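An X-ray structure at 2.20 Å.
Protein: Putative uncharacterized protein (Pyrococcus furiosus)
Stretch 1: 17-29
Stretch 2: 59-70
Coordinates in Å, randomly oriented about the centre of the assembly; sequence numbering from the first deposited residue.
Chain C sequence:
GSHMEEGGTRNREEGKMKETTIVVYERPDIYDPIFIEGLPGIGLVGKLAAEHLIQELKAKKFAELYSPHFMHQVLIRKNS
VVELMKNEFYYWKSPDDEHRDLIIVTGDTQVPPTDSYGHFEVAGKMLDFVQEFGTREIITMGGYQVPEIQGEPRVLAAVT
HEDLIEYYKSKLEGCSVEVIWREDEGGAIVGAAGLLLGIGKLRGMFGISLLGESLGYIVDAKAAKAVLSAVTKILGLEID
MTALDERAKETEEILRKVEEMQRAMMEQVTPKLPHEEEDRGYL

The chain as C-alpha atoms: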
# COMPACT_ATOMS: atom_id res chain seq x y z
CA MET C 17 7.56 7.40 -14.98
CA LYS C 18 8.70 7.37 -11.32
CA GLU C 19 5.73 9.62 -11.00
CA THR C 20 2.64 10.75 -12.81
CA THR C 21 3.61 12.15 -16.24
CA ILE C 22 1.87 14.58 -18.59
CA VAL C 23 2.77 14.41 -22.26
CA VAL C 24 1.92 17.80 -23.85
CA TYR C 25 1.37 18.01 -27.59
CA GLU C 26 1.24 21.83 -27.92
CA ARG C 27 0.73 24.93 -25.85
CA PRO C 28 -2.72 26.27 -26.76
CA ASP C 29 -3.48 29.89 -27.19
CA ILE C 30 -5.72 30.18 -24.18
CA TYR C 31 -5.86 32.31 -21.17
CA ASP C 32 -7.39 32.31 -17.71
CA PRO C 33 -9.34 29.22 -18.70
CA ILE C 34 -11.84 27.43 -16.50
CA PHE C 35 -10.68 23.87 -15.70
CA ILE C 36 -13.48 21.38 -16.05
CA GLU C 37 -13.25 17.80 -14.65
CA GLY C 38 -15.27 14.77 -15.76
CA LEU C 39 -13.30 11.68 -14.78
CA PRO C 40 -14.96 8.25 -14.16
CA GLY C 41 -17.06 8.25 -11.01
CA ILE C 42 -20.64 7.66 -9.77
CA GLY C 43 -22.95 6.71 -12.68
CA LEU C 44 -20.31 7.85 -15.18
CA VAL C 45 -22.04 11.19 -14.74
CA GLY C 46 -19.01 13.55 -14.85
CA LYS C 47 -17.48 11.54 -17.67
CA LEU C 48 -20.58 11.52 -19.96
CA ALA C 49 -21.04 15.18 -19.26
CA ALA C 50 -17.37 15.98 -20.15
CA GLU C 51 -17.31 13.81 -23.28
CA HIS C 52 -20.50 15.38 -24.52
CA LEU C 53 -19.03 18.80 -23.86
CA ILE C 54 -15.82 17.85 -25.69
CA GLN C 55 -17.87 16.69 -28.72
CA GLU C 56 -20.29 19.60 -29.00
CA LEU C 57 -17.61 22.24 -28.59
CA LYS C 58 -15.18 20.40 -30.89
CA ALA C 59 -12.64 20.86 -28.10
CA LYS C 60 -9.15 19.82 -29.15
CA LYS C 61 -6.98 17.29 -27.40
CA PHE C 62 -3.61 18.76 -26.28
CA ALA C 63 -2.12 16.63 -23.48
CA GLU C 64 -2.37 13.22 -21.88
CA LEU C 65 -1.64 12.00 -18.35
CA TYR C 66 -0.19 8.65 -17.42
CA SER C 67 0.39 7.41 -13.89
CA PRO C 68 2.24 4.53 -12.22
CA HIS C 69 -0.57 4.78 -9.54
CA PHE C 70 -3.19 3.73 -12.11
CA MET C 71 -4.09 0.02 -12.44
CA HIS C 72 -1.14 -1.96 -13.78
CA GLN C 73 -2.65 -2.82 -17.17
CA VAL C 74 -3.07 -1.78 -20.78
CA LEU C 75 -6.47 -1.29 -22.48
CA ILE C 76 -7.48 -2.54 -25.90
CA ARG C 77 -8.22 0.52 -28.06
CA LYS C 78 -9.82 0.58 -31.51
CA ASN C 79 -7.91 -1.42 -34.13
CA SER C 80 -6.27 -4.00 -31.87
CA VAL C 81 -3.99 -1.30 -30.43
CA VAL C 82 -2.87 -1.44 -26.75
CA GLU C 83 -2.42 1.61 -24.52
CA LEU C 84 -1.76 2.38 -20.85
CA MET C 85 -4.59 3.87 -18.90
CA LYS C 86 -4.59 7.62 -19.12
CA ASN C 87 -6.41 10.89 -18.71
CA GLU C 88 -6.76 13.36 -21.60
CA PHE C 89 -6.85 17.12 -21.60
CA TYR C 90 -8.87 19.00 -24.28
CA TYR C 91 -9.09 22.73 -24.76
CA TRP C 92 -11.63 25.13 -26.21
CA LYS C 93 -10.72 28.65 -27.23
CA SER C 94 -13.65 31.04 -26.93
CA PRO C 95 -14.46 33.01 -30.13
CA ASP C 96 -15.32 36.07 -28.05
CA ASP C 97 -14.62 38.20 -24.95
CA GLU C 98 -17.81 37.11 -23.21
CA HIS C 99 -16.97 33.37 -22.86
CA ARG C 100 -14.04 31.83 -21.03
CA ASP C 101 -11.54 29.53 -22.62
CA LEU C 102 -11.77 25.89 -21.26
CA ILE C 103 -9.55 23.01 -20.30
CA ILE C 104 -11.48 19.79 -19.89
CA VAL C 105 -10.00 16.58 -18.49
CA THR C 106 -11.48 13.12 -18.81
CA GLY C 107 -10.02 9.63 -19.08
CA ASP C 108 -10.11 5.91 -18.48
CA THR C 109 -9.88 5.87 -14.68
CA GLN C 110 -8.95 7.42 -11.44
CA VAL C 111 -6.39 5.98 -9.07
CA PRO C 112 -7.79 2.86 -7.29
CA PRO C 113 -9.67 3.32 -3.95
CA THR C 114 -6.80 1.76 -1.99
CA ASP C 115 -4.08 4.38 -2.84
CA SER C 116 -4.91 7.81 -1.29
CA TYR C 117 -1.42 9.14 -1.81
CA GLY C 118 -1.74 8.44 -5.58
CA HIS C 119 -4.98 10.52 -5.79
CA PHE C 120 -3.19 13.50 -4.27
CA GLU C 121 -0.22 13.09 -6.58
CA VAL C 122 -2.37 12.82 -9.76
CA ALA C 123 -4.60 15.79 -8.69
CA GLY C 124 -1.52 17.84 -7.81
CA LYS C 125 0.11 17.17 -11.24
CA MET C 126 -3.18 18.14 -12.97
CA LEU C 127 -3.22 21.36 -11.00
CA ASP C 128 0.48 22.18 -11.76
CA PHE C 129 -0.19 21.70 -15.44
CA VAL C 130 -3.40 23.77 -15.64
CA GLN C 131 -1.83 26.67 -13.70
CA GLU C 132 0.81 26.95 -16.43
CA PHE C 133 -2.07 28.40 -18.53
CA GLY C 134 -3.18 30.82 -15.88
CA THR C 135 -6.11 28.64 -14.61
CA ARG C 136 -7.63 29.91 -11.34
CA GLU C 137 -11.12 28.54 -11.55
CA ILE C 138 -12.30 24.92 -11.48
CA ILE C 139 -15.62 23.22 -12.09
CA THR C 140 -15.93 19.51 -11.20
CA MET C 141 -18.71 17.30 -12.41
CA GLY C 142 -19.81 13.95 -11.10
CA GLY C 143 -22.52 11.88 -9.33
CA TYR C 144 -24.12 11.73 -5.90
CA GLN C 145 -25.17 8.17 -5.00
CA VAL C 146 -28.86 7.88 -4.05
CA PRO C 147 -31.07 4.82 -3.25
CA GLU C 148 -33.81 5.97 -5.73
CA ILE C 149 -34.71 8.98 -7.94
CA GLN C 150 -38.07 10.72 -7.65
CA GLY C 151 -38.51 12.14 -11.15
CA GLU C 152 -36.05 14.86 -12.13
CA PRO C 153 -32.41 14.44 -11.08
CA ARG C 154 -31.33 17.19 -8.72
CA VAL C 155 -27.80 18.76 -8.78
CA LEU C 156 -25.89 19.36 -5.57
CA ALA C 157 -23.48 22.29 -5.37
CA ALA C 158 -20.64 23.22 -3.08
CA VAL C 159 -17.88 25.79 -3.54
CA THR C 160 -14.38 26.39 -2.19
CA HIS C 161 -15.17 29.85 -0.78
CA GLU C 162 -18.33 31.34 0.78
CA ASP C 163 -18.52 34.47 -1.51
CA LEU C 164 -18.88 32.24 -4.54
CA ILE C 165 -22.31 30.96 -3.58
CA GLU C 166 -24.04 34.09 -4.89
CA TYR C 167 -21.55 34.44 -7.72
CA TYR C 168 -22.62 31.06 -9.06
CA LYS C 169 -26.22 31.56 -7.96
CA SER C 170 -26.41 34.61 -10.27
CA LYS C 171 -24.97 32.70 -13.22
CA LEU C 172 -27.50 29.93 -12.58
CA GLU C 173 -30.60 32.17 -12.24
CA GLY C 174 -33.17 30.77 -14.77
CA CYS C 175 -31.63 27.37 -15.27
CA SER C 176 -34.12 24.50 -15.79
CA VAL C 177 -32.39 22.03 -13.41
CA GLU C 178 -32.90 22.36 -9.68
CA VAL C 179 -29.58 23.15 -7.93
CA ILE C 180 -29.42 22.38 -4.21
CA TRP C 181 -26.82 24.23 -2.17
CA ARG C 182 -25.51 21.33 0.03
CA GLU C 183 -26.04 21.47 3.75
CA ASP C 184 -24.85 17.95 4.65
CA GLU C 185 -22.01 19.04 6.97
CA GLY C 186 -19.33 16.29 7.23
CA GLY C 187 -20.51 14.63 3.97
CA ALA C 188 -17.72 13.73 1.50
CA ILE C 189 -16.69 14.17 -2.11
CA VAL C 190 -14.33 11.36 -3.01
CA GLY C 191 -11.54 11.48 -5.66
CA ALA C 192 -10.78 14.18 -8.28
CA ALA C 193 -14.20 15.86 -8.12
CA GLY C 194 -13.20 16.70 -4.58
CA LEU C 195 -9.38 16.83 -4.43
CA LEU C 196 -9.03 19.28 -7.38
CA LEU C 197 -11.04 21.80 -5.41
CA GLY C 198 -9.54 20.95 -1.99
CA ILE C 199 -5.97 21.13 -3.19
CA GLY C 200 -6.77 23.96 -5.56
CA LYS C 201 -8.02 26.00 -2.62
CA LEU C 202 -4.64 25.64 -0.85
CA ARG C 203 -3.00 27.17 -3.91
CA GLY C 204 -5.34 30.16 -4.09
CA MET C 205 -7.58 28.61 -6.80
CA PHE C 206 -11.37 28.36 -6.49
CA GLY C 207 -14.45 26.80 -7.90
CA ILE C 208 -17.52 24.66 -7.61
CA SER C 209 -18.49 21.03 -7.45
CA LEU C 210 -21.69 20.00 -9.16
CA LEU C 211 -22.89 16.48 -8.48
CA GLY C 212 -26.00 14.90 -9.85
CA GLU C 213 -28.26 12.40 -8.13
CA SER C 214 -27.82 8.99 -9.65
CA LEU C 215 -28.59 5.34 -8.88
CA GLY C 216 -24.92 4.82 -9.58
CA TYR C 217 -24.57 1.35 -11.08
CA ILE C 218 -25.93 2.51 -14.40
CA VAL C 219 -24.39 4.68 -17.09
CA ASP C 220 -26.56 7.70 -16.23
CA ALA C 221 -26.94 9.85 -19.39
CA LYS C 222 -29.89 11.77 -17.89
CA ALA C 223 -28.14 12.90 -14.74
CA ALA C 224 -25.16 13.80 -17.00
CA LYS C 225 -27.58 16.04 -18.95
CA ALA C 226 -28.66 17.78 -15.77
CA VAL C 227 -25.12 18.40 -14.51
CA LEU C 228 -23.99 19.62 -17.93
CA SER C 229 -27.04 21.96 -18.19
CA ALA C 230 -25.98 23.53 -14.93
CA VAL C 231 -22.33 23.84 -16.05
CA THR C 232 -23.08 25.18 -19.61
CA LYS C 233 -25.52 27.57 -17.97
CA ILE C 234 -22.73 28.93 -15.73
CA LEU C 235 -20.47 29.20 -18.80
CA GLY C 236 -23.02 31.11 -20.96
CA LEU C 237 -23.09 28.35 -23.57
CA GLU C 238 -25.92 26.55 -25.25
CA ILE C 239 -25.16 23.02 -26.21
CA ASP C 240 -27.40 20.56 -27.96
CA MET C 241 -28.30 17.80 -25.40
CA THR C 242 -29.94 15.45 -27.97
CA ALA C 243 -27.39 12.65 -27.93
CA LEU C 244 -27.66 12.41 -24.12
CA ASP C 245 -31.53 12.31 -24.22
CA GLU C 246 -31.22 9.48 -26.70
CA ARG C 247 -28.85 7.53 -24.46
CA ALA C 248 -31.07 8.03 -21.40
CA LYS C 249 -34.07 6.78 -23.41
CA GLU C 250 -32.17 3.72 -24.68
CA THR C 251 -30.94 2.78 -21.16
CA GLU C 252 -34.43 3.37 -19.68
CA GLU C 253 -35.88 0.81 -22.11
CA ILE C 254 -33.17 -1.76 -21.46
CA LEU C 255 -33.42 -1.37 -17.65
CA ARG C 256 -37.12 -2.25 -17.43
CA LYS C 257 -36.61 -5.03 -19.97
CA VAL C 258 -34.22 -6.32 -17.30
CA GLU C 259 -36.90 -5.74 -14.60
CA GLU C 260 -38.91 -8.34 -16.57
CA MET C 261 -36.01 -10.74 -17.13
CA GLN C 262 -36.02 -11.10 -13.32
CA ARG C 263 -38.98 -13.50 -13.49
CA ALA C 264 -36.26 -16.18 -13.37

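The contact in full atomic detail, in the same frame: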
# COMPACT_ATOMS: atom_id res chain seq x y z
N MET C 17 8.87 7.41 -15.71
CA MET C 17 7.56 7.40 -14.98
C MET C 17 7.70 6.93 -13.52
O MET C 17 7.07 5.94 -13.10
CB MET C 17 6.52 6.53 -15.72
CG MET C 17 5.23 7.28 -16.21
SD MET C 17 3.82 6.17 -16.46
CE MET C 17 4.58 4.86 -17.44
N LYS C 18 8.56 7.62 -12.77
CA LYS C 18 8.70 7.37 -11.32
C LYS C 18 7.52 8.04 -10.66
O LYS C 18 7.21 7.81 -9.49
CB LYS C 18 10.00 7.98 -10.77
CG LYS C 18 11.28 7.33 -11.33
CD LYS C 18 12.45 7.47 -10.34
CE LYS C 18 13.81 7.33 -11.05
NZ LYS C 18 14.92 7.89 -10.20
N GLU C 19 6.89 8.91 -11.44
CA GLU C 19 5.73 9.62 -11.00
C GLU C 19 4.81 9.90 -12.17
O GLU C 19 5.15 9.67 -13.31
CB GLU C 19 6.10 10.88 -10.18
CG GLU C 19 6.54 12.13 -10.96
CD GLU C 19 6.79 13.38 -10.04
OE1 GLU C 19 7.56 13.27 -9.05
OE2 GLU C 19 6.21 14.46 -10.32
N THR C 20 3.62 10.37 -11.85
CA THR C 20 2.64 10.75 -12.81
C THR C 20 3.23 11.72 -13.85
O THR C 20 3.88 12.70 -13.51
CB THR C 20 1.46 11.34 -12.05
OG1 THR C 20 0.94 10.34 -11.16
CG2 THR C 20 0.37 11.79 -12.98
N THR C 21 3.02 11.41 -15.12
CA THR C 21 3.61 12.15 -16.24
C THR C 21 2.51 12.71 -17.17
O THR C 21 1.56 12.02 -17.54
CB THR C 21 4.53 11.18 -17.06
OG1 THR C 21 5.59 10.70 -16.21
CG2 THR C 21 5.20 11.90 -18.27
N ILE C 22 2.68 13.97 -17.57
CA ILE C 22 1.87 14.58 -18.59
C ILE C 22 2.68 14.83 -19.86
O ILE C 22 3.72 15.48 -19.81
CB ILE C 22 1.22 15.89 -18.08
CG1 ILE C 22 0.42 15.60 -16.82
CG2 ILE C 22 0.37 16.53 -19.23
CD1 ILE C 22 -0.16 16.75 -16.15
N VAL C 23 2.21 14.27 -20.96
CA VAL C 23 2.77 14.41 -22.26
C VAL C 23 1.94 15.51 -22.95
O VAL C 23 0.70 15.38 -23.05
CB VAL C 23 2.60 13.10 -23.06
CG1 VAL C 23 3.22 13.24 -24.45
CG2 VAL C 23 3.24 11.90 -22.33
N VAL C 24 2.61 16.58 -23.40
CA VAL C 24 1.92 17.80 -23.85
C VAL C 24 2.22 17.96 -25.32
O VAL C 24 3.38 18.03 -25.69
CB VAL C 24 2.39 19.02 -23.11
CG1 VAL C 24 1.62 20.33 -23.60
CG2 VAL C 24 2.28 18.79 -21.61
N TYR C 25 1.18 17.99 -26.15
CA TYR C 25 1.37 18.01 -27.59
C TYR C 25 1.67 19.41 -28.13
O TYR C 25 2.51 19.54 -29.01
CB TYR C 25 0.20 17.32 -28.31
CG TYR C 25 0.12 15.87 -27.86
CD1 TYR C 25 1.24 15.02 -27.97
CD2 TYR C 25 -1.06 15.34 -27.28
CE1 TYR C 25 1.20 13.70 -27.54
CE2 TYR C 25 -1.12 14.04 -26.85
CZ TYR C 25 0.01 13.21 -26.98
OH TYR C 25 -0.04 11.90 -26.55
N GLU C 26 1.00 20.43 -27.58
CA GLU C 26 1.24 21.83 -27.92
C GLU C 26 0.80 22.68 -26.74
O GLU C 26 0.02 22.23 -25.89
CB GLU C 26 0.39 22.21 -29.16
CG GLU C 26 -1.12 22.08 -28.88
CD GLU C 26 -2.01 22.69 -29.96
OE1 GLU C 26 -1.70 23.81 -30.44
OE2 GLU C 26 -3.01 22.02 -30.34
N ARG C 27 1.21 23.92 -26.74
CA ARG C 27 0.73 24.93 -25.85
C ARG C 27 -0.35 25.78 -26.51
O ARG C 27 -0.04 26.71 -27.29
CB ARG C 27 1.85 25.84 -25.45
CG ARG C 27 3.11 25.08 -24.99
CD ARG C 27 3.43 25.68 -23.62
NE ARG C 27 3.73 24.57 -22.79
CZ ARG C 27 3.63 24.55 -21.49
NH1 ARG C 27 3.19 25.62 -20.84
NH2 ARG C 27 3.93 23.43 -20.88
N PRO C 28 -1.61 25.55 -26.13
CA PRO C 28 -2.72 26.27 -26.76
C PRO C 28 -2.76 27.72 -26.37
O PRO C 28 -2.25 28.16 -25.28
CB PRO C 28 -3.98 25.51 -26.25
CG PRO C 28 -3.41 24.14 -25.72
CD PRO C 28 -2.08 24.57 -25.13
N ASP C 29 -3.38 28.45 -27.27
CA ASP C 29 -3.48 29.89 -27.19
C ASP C 29 -4.70 30.19 -26.34
O ASP C 29 -5.77 30.60 -26.87
CB ASP C 29 -3.62 30.46 -28.62
CG ASP C 29 -3.79 31.98 -28.61
OD1 ASP C 29 -3.42 32.57 -27.59
OD2 ASP C 29 -4.27 32.56 -29.61
N ALA C 59 -13.81 20.60 -28.88
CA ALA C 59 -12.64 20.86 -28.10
C ALA C 59 -11.49 20.01 -28.64
O ALA C 59 -11.70 18.91 -29.13
CB ALA C 59 -12.91 20.55 -26.57
N LYS C 60 -10.28 20.53 -28.55
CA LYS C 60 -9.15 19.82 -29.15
C LYS C 60 -8.27 19.17 -28.12
O LYS C 60 -7.87 19.81 -27.15
CB LYS C 60 -8.28 20.84 -29.94
CG LYS C 60 -7.32 20.16 -30.89
CD LYS C 60 -5.92 20.74 -30.78
CE LYS C 60 -5.16 20.59 -32.10
NZ LYS C 60 -4.33 19.33 -32.15
N LYS C 61 -7.88 17.92 -28.35
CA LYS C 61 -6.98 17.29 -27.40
C LYS C 61 -5.57 17.88 -27.46
O LYS C 61 -4.99 17.91 -28.55
CB LYS C 61 -6.83 15.82 -27.67
CG LYS C 61 -5.80 15.23 -26.70
CD LYS C 61 -5.93 13.73 -26.50
CE LYS C 61 -5.42 12.96 -27.68
NZ LYS C 61 -5.60 11.50 -27.41
N PHE C 62 -4.99 18.24 -26.31
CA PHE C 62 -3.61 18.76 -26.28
C PHE C 62 -2.60 18.16 -25.32
O PHE C 62 -1.41 18.48 -25.42
CB PHE C 62 -3.58 20.27 -26.11
CG PHE C 62 -3.95 20.76 -24.70
CD1 PHE C 62 -2.99 21.31 -23.89
CD2 PHE C 62 -5.27 20.71 -24.25
CE1 PHE C 62 -3.31 21.80 -22.68
CE2 PHE C 62 -5.61 21.23 -23.03
CZ PHE C 62 -4.63 21.75 -22.23
N ALA C 63 -3.05 17.31 -24.38
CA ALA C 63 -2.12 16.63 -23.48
C ALA C 63 -2.70 15.30 -22.97
O ALA C 63 -3.91 15.13 -22.93
CB ALA C 63 -1.78 17.52 -22.29
N GLU C 64 -1.85 14.36 -22.59
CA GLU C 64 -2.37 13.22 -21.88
C GLU C 64 -1.54 12.83 -20.65
O GLU C 64 -0.33 13.10 -20.56
CB GLU C 64 -2.82 12.06 -22.82
CG GLU C 64 -1.85 11.53 -23.74
CD GLU C 64 -2.49 10.84 -24.98
OE1 GLU C 64 -3.75 10.82 -25.17
OE2 GLU C 64 -1.70 10.29 -25.77
N LEU C 65 -2.25 12.30 -19.65
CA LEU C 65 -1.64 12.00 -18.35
C LEU C 65 -1.52 10.50 -18.18
O LEU C 65 -2.47 9.77 -18.40
CB LEU C 65 -2.47 12.65 -17.24
CG LEU C 65 -1.97 12.53 -15.80
CD1 LEU C 65 -2.48 13.71 -14.95
CD2 LEU C 65 -2.41 11.14 -15.15
N TYR C 66 -0.35 10.03 -17.78
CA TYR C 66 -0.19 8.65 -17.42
C TYR C 66 0.32 8.61 -15.99
O TYR C 66 1.05 9.50 -15.56
CB TYR C 66 0.86 7.99 -18.32
CG TYR C 66 0.48 8.01 -19.82
CD1 TYR C 66 -0.32 7.03 -20.36
CD2 TYR C 66 0.90 9.07 -20.65
CE1 TYR C 66 -0.68 7.05 -21.72
CE2 TYR C 66 0.55 9.12 -22.04
CZ TYR C 66 -0.23 8.11 -22.55
OH TYR C 66 -0.55 8.11 -23.90
N SER C 67 -0.00 7.54 -15.28
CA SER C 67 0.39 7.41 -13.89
C SER C 67 0.72 6.00 -13.48
O SER C 67 -0.05 5.08 -13.74
CB SER C 67 -0.77 7.86 -13.01
OG SER C 67 -0.32 7.84 -11.66
N PRO C 68 1.84 5.82 -12.79
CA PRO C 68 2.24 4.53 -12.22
C PRO C 68 1.36 4.17 -10.99
O PRO C 68 1.50 3.07 -10.46
CB PRO C 68 3.71 4.77 -11.78
CG PRO C 68 3.66 6.37 -11.39
CD PRO C 68 2.88 6.87 -12.59
N HIS C 69 0.44 5.07 -10.58
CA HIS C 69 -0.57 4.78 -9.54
C HIS C 69 -1.86 4.27 -10.14
O HIS C 69 -2.76 3.88 -9.39
CB HIS C 69 -0.87 6.01 -8.69
CG HIS C 69 0.31 6.45 -7.88
ND1 HIS C 69 0.62 5.89 -6.66
CD2 HIS C 69 1.29 7.36 -8.15
CE1 HIS C 69 1.73 6.44 -6.20
NE2 HIS C 69 2.15 7.34 -7.07
N PHE C 70 -1.99 4.28 -11.48
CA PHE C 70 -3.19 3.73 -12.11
C PHE C 70 -3.07 2.21 -12.10
O PHE C 70 -1.98 1.68 -11.92
CB PHE C 70 -3.32 4.20 -13.57
CG PHE C 70 -3.78 5.64 -13.71
CD1 PHE C 70 -4.39 6.32 -12.65
CD2 PHE C 70 -3.64 6.31 -14.94
CE1 PHE C 70 -4.87 7.67 -12.81
CE2 PHE C 70 -4.08 7.67 -15.11
CZ PHE C 70 -4.70 8.34 -14.03

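What holds the start of stretch 2 against the end of stretch 1? Charge comes first: Lys60 NZ lies 3.5 Å from Glu26 OE2, a salt bridge at an exposed margin. Phe62 then offers its ring to Pro28, whose CG sits 3.4 Å from Phe62 CD1 and over the ring face, a CH-pi contact. The backbone joins in as well, with Tyr25 N donating to Phe62 O at 2.7 Å.

How do the strands pair beyond that point, and what does Glu64 add? They run antiparallel. Ala63 lies opposite Val24, next to the Tyr25 N to Phe62 O bond, and Ile22 CG2 meets Ala63 CB at 3.9 Å. Glu64 faces Val23 as a hydrogen-bonded pair, with Glu64 N to Val23 O and Val23 N to Glu64 O both at 2.8 Å. On the other face its carboxylate accepts a very short hydrogen bond, 2.4 Å from Tyr25 OH to Glu64 OE2, while Glu64 OE1 forms a salt bridge with Lys61 NZ at 3.0 Å. One carboxylate thus links a tyrosine across the contact to a lysine of its own strand.

How does the pairing continue to the end of the strand? Leu65 lies opposite Ile22, on the face it shares with Ala63, and Ile22 CG1 meets Leu65 CD1 at 3.9 Å. Tyr66 and Thr21 form the next hydrogen-bonded pair: Tyr66 N to Thr21 O and Thr21 N to Tyr66 O both measure 2.8 Å, and the nearly straight angles mark a regular ladder. On the face of Glu64, Val23 CG2 approaches the Tyr66 ring edge, 3.9 Å from Tyr66 CE2.

How does the contact close after the strand? Ser67 OG donates to Thr20 OG1 at 2.8 Å and accepts from His69 N at 3.1 Å, tying stretch 1 to the type I turn from Ser67 to Phe70. Pro68, within that turn, packs its CD 4.0 Å from Met17 SD and 3.6 Å from Glu19 C.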